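Local atomic coordinates of putative nucleotide sugar epimerase/ dehydratase (Bordetella bronchiseptica, PDB entry 2Q1S), a protein that binds NADH in a Rossmann-type domain and probably acts as a nucleotide-sugar epimerase or dehydratase in lipopolysaccharide O-antigen biosynthesis. Residues A[28-40]-A[96-108]. Residues are numbered along the deposited sequence; the frame is centred on the assembly and turned at random. Where two conformers were deposited one is given.
Sequences SKLANTNVMVVGG and LQDEYDYVFHLAT. With NAI (1,4-dihydronicotinamide adenine dinucleotide), chain B.
Leu30 lays CD1 over one face of the Tyr102 ring, 4.2 Å from its centroid, with Thr33 OG1 at that ring's edge. At the edge of the Phe104 ring lie Leu30 CD2 and, in plane and 3.4 Å from Phe104 CD1, Val35 CG1. Across the sheet, the Tyr100 ring has Glu99 CG over the centre of one face and, above the other at a distance, Met36 SD in a Met-aromatic contact. Bent at chi3 (-93°), Met36 brings CE to 3.6 Å from Leu96 CD2.

Strands 34-38 and 102-105 run parallel, 10° apart, as neighbours in the Rossmann sheet; helices 43-54 and 263-276 pack on the Val35, Val37 and Phe104 side. The two strands exchange backbone bonds in turn, from Met36 N to Tyr102 O through to Leu106 N to Val38 O. At the N-terminal end Asp101 OD2 turns its anti lone pair to Asn34 N (2.8 Å, 171°), while OD1 pairs with Lys144 and Arg142. Asn34 ND2 donates to Glu99 O at 3.0 Å, in the plane of its own amide, and Asn34 OD1 accepts from Asn58 ND2. At the C-terminal end, Gly39 CA and Ala107 CA border the NADH adenosine ribose, and Ala107 CB lies 3.6 Å from C4A of the adenine.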
loop_
_atom_site.group_PDB
_atom_site.type_symbol
_atom_site.label_atom_id
_atom_site.label_comp_id
_atom_site.label_asym_id
_atom_site.label_seq_id
_atom_site.Cartn_x
_atom_site.Cartn_y
_atom_site.Cartn_z
ATOM N N SER A 28 -27.012 19.977 8.367
ATOM C CA SER A 28 -28.269 19.334 8.093
ATOM C C SER A 28 -28.283 18.785 6.662
ATOM O O SER A 28 -29.319 18.262 6.249
ATOM C CB SER A 28 -29.396 20.349 8.227
ATOM O OG SER A 28 -29.379 21.228 7.111
ATOM N N LYS A 29 -27.181 18.916 5.890
ATOM C CA LYS A 29 -27.071 18.175 4.615
ATOM C C LYS A 29 -27.258 16.683 4.895
ATOM O O LYS A 29 -27.652 15.913 4.016
ATOM C CB LYS A 29 -25.718 18.380 3.885
ATOM C CG LYS A 29 -25.639 19.599 2.982
ATOM C CD LYS A 29 -24.467 19.511 1.981
ATOM C CE LYS A 29 -24.212 20.879 1.368
ATOM N NZ LYS A 29 -22.890 20.921 0.699
ATOM N N LEU A 30 -26.948 16.270 6.121
ATOM C CA LEU A 30 -27.085 14.873 6.505
ATOM C C LEU A 30 -28.459 14.462 7.038
ATOM O O LEU A 30 -28.742 13.255 7.152
ATOM C CB LEU A 30 -25.939 14.441 7.436
ATOM C CG LEU A 30 -24.686 14.061 6.622
ATOM C CD1 LEU A 30 -24.016 15.296 6.028
ATOM C CD2 LEU A 30 -23.705 13.302 7.419
ATOM N N ALA A 31 -29.315 15.442 7.333
ATOM C CA ALA A 31 -30.666 15.130 7.788
ATOM C C ALA A 31 -31.361 14.227 6.780
ATOM O O ALA A 31 -31.302 14.472 5.565
ATOM C CB ALA A 31 -31.467 16.407 8.031
ATOM N N ASN A 32 -31.984 13.157 7.274
ATOM C CA ASN A 32 -32.793 12.278 6.444
ATOM C C ASN A 32 -31.999 11.486 5.406
ATOM O O ASN A 32 -32.582 10.915 4.487
ATOM C CB ASN A 32 -33.937 13.077 5.784
ATOM C CG ASN A 32 -34.839 13.731 6.814
ATOM O OD1 ASN A 32 -35.404 13.050 7.673
ATOM N ND2 ASN A 32 -34.960 15.059 6.748
ATOM N N THR A 33 -30.672 11.399 5.586
ATOM C CA THR A 33 -29.896 10.618 4.640
ATOM C C THR A 33 -29.640 9.175 5.121
ATOM O O THR A 33 -29.863 8.845 6.302
ATOM C CB THR A 33 -28.546 11.291 4.332
ATOM O OG1 THR A 33 -27.775 11.366 5.537
ATOM C CG2 THR A 33 -28.767 12.698 3.690
ATOM N N ASN A 34 -29.172 8.314 4.205
ATOM C CA ASN A 34 -28.745 6.961 4.550
ATOM C C ASN A 34 -27.216 6.934 4.619
ATOM O O ASN A 34 -26.544 7.389 3.692
ATOM C CB ASN A 34 -29.223 5.952 3.509
ATOM C CG ASN A 34 -30.724 5.662 3.603
ATOM O OD1 ASN A 34 -31.391 6.110 4.527
ATOM N ND2 ASN A 34 -31.245 4.933 2.629
ATOM N N VAL A 35 -26.694 6.425 5.724
ATOM C CA VAL A 35 -25.238 6.490 5.933
ATOM C C VAL A 35 -24.688 5.135 6.311
ATOM O O VAL A 35 -25.345 4.390 7.011
ATOM C CB VAL A 35 -24.890 7.518 7.045
ATOM C CG1 VAL A 35 -23.349 7.580 7.315
ATOM C CG2 VAL A 35 -25.489 8.884 6.756
ATOM N N MET A 36 -23.507 4.798 5.783
ATOM C CA MET A 36 -22.796 3.612 6.284
ATOM C C MET A 36 -21.590 4.081 7.111
ATOM O O MET A 36 -20.910 5.027 6.712
ATOM C CB MET A 36 -22.381 2.731 5.114
ATOM C CG MET A 36 -21.549 1.536 5.522
ATOM S SD MET A 36 -20.720 0.739 4.126
ATOM C CE MET A 36 -21.975 -0.416 3.858
ATOM N N VAL A 37 -21.377 3.447 8.265
ATOM C CA VAL A 37 -20.177 3.697 9.059
ATOM C C VAL A 37 -19.437 2.373 9.216
ATOM O O VAL A 37 -19.825 1.513 9.977
ATOM C CB VAL A 37 -20.472 4.382 10.425
ATOM C CG1 VAL A 37 -19.167 4.743 11.164
ATOM C CG2 VAL A 37 -21.293 5.666 10.227
ATOM N N VAL A 38 -18.382 2.213 8.406
ATOM C CA VAL A 38 -17.513 1.020 8.494
ATOM C C VAL A 38 -16.613 1.284 9.710
ATOM O O VAL A 38 -16.041 2.381 9.801
ATOM C CB VAL A 38 -16.725 0.855 7.171
ATOM C CG1 VAL A 38 -15.817 -0.418 7.261
ATOM C CG2 VAL A 38 -17.701 0.803 5.986
ATOM N N GLY A 39 -16.521 0.353 10.633
ATOM C CA GLY A 39 -15.814 0.609 11.879
ATOM C C GLY A 39 -16.657 1.405 12.868
ATOM O O GLY A 39 -16.145 1.939 13.845
ATOM N N GLY A 40 -17.975 1.433 12.642
ATOM C CA GLY A 40 -18.864 2.269 13.463
ATOM C C GLY A 40 -19.160 1.842 14.888
ATOM O O GLY A 40 -19.843 2.578 15.650
ATOM N N LEU A 96 -24.307 -5.323 -0.714
ATOM C CA LEU A 96 -24.509 -3.887 -0.560
ATOM C C LEU A 96 -25.261 -3.323 -1.760
ATOM O O LEU A 96 -25.007 -3.698 -2.913
ATOM C CB LEU A 96 -23.176 -3.159 -0.387
ATOM C CG LEU A 96 -22.403 -3.497 0.897
ATOM C CD1 LEU A 96 -21.136 -2.644 0.980
ATOM C CD2 LEU A 96 -23.259 -3.276 2.137
ATOM N N GLN A 97 -26.188 -2.409 -1.465
ATOM C CA GLN A 97 -27.037 -1.775 -2.474
ATOM C C GLN A 97 -26.642 -0.302 -2.583
ATOM O O GLN A 97 -26.115 0.254 -1.636
ATOM C CB GLN A 97 -28.506 -1.892 -2.070
ATOM C CG GLN A 97 -29.049 -3.343 -2.028
ATOM C CD GLN A 97 -28.756 -4.077 -3.320
ATOM O OE1 GLN A 97 -29.316 -3.745 -4.374
ATOM N NE2 GLN A 97 -27.864 -5.068 -3.256
ATOM N N ASP A 98 -26.943 0.328 -3.731
ATOM C CA ASP A 98 -26.653 1.751 -3.972
ATOM C C ASP A 98 -27.761 2.574 -3.264
ATOM O O ASP A 98 -28.574 3.259 -3.895
ATOM C CB ASP A 98 -26.636 1.983 -5.481
ATOM C CG ASP A 98 -26.150 3.367 -5.893
ATOM O OD1 ASP A 98 -25.743 4.198 -5.050
ATOM O OD2 ASP A 98 -26.149 3.616 -7.117
ATOM N N GLU A 99 -27.770 2.474 -1.934
ATOM C CA GLU A 99 -28.781 3.122 -1.093
ATOM C C GLU A 99 -28.188 4.093 -0.073
ATOM O O GLU A 99 -28.870 4.515 0.858
ATOM C CB GLU A 99 -29.614 2.038 -0.368
ATOM C CG GLU A 99 -28.828 1.300 0.713
ATOM C CD GLU A 99 -29.654 0.283 1.496
ATOM O OE1 GLU A 99 -30.679 0.668 2.106
ATOM O OE2 GLU A 99 -29.286 -0.907 1.487
ATOM N N TYR A 100 -26.913 4.444 -0.246
ATOM C CA TYR A 100 -26.218 5.298 0.702
ATOM C C TYR A 100 -25.888 6.647 0.121
ATOM O O TYR A 100 -25.398 6.771 -1.015
ATOM C CB TYR A 100 -24.896 4.656 1.155
ATOM C CG TYR A 100 -25.098 3.254 1.693
ATOM C CD1 TYR A 100 -25.537 3.037 3.027
ATOM C CD2 TYR A 100 -24.861 2.133 0.883
ATOM C CE1 TYR A 100 -25.785 1.730 3.521
ATOM C CE2 TYR A 100 -25.075 0.830 1.388
ATOM C CZ TYR A 100 -25.522 0.648 2.690
ATOM O OH TYR A 100 -25.706 -0.655 3.123
ATOM N N ASP A 101 -26.160 7.674 0.898
ATOM C CA ASP A 101 -25.757 9.019 0.573
ATOM C C ASP A 101 -24.323 9.302 1.002
ATOM O O ASP A 101 -23.614 10.057 0.339
ATOM C CB ASP A 101 -26.726 10.008 1.222
ATOM C CG ASP A 101 -28.136 9.779 0.773
ATOM O OD1 ASP A 101 -28.401 9.924 -0.429
ATOM O OD2 ASP A 101 -28.956 9.397 1.628
ATOM N N TYR A 102 -23.943 8.743 2.140
ATOM C CA TYR A 102 -22.604 8.964 2.723
ATOM C C TYR A 102 -22.068 7.701 3.259
ATOM O O TYR A 102 -22.802 6.852 3.780
ATOM C CB TYR A 102 -22.644 10.033 3.830
ATOM C CG TYR A 102 -23.071 11.376 3.314
ATOM C CD1 TYR A 102 -22.164 12.210 2.651
ATOM C CD2 TYR A 102 -24.408 11.821 3.422
ATOM C CE1 TYR A 102 -22.530 13.428 2.128
ATOM C CE2 TYR A 102 -24.807 13.048 2.897
ATOM C CZ TYR A 102 -23.865 13.893 2.251
ATOM O OH TYR A 102 -24.243 15.115 1.721
ATOM N N VAL A 103 -20.760 7.521 3.076
ATOM C CA VAL A 103 -20.053 6.405 3.699
ATOM C C VAL A 103 -18.890 6.975 4.478
ATOM O O VAL A 103 -18.192 7.829 3.986
ATOM C CB VAL A 103 -19.510 5.384 2.618
ATOM C CG1 VAL A 103 -18.511 4.364 3.217
ATOM C CG2 VAL A 103 -20.651 4.693 1.910
ATOM N N PHE A 104 -18.760 6.556 5.726
ATOM C CA PHE A 104 -17.587 6.884 6.577
ATOM C C PHE A 104 -16.802 5.604 6.772
ATOM O O PHE A 104 -17.342 4.652 7.258
ATOM C CB PHE A 104 -18.034 7.440 7.933
ATOM C CG PHE A 104 -18.769 8.746 7.835
ATOM C CD1 PHE A 104 -20.159 8.777 7.621
ATOM C CD2 PHE A 104 -18.088 9.966 7.883
ATOM C CE1 PHE A 104 -20.859 9.979 7.520
ATOM C CE2 PHE A 104 -18.783 11.189 7.813
ATOM C CZ PHE A 104 -20.179 11.192 7.590
ATOM N N HIS A 105 -15.534 5.590 6.311
ATOM C CA HIS A 105 -14.699 4.417 6.452
ATOM C C HIS A 105 -13.674 4.621 7.570
ATOM O O HIS A 105 -12.662 5.366 7.345
ATOM C CB HIS A 105 -14.030 4.122 5.093
ATOM C CG HIS A 105 -13.026 3.027 5.196
ATOM N ND1 HIS A 105 -13.129 2.019 6.122
ATOM C CD2 HIS A 105 -11.855 2.831 4.541
ATOM C CE1 HIS A 105 -12.068 1.219 6.027
ATOM N NE2 HIS A 105 -11.285 1.699 5.071
ATOM N N LEU A 106 -14.046 4.128 8.759
ATOM C CA LEU A 106 -13.243 4.295 9.989
ATOM C C LEU A 106 -12.537 3.049 10.461
ATOM O O LEU A 106 -11.897 3.059 11.507
ATOM C CB LEU A 106 -14.096 4.885 11.145
ATOM C CG LEU A 106 -14.989 6.053 10.737
ATOM C CD1 LEU A 106 -15.808 6.432 11.998
ATOM C CD2 LEU A 106 -14.223 7.212 10.208
ATOM N N ALA A 107 -12.717 1.907 9.794
ATOM C CA ALA A 107 -12.116 0.682 10.273
ATOM C C ALA A 107 -10.566 0.810 10.226
ATOM O O ALA A 107 -9.961 1.531 9.417
ATOM C CB ALA A 107 -12.595 -0.493 9.496
ATOM N N THR A 108 -9.975 0.119 11.204
ATOM C CA THR A 108 -8.513 0.009 11.266
ATOM C C THR A 108 -8.204 -1.232 12.099
ATOM O O THR A 108 -9.073 -1.906 12.648
ATOM C CB THR A 108 -7.845 1.258 11.837
ATOM O OG1 THR A 108 -6.441 1.241 11.503
ATOM C CG2 THR A 108 -8.001 1.377 13.360
HETATM P PA NAI B . -11.133 1.693 16.991
HETATM O O1A NAI B . -10.234 0.509 16.997
HETATM O O2A NAI B . -12.005 1.977 18.237
HETATM O O5B NAI B . -12.045 1.717 15.746
HETATM C C5B NAI B . -11.840 0.937 14.563
HETATM C C4B NAI B . -13.025 0.023 14.307
HETATM O O4B NAI B . -12.756 -0.760 13.149
HETATM C C3B NAI B . -13.246 -0.959 15.489
HETATM O O3B NAI B . -14.619 -0.906 15.914
HETATM C C2B NAI B . -12.965 -2.315 14.858
HETATM O O2B NAI B . -13.714 -3.459 15.371
HETATM C C1B NAI B . -13.328 -2.063 13.393
HETATM N N9A NAI B . -12.777 -3.023 12.453
HETATM C C8A NAI B . -11.535 -3.595 12.484
HETATM N N7A NAI B . -11.393 -4.388 11.421
HETATM C C5A NAI B . -12.526 -4.346 10.664
HETATM C C6A NAI B . -13.027 -4.954 9.423
HETATM N N6A NAI B . -12.307 -5.809 8.689
HETATM N N1A NAI B . -14.284 -4.640 8.977
HETATM C C2A NAI B . -15.035 -3.777 9.714
HETATM N N3A NAI B . -14.673 -3.163 10.852
HETATM C C4A NAI B . -13.420 -3.401 11.380
HETATM O O3 NAI B . -10.131 2.923 16.786
HETATM P PN NAI B . -10.462 4.496 16.547
HETATM O O1N NAI B . -9.526 5.299 17.302
HETATM O O2N NAI B . -11.960 4.630 16.656
HETATM O O5D NAI B . -10.133 4.628 14.947
HETATM C C5D NAI B . -11.124 5.047 13.993
HETATM C C4D NAI B . -10.378 5.506 12.739
HETATM O O4D NAI B . -9.631 6.658 13.052
HETATM C C3D NAI B . -9.326 4.499 12.272
HETATM O O3D NAI B . -9.385 4.457 10.840
HETATM C C2D NAI B . -8.030 5.061 12.771
HETATM O O2D NAI B . -6.911 4.623 11.954
HETATM C C1D NAI B . -8.254 6.541 12.637
HETATM N N1N NAI B . -7.420 7.341 13.495
HETATM C C2N NAI B . -7.616 7.421 14.852
HETATM C C3N NAI B . -6.807 8.226 15.648
HETATM C C7N NAI B . -6.999 8.315 17.159
HETATM O O7N NAI B . -6.266 9.057 17.791
HETATM N N7N NAI B . -8.003 7.579 17.700
HETATM C C4N NAI B . -5.796 9.029 15.053
HETATM C C5N NAI B . -5.647 8.951 13.639
HETATM C C6N NAI B . -6.492 8.130 12.894
HETATM O O HOH W 1 -26.907 15.392 1.114
#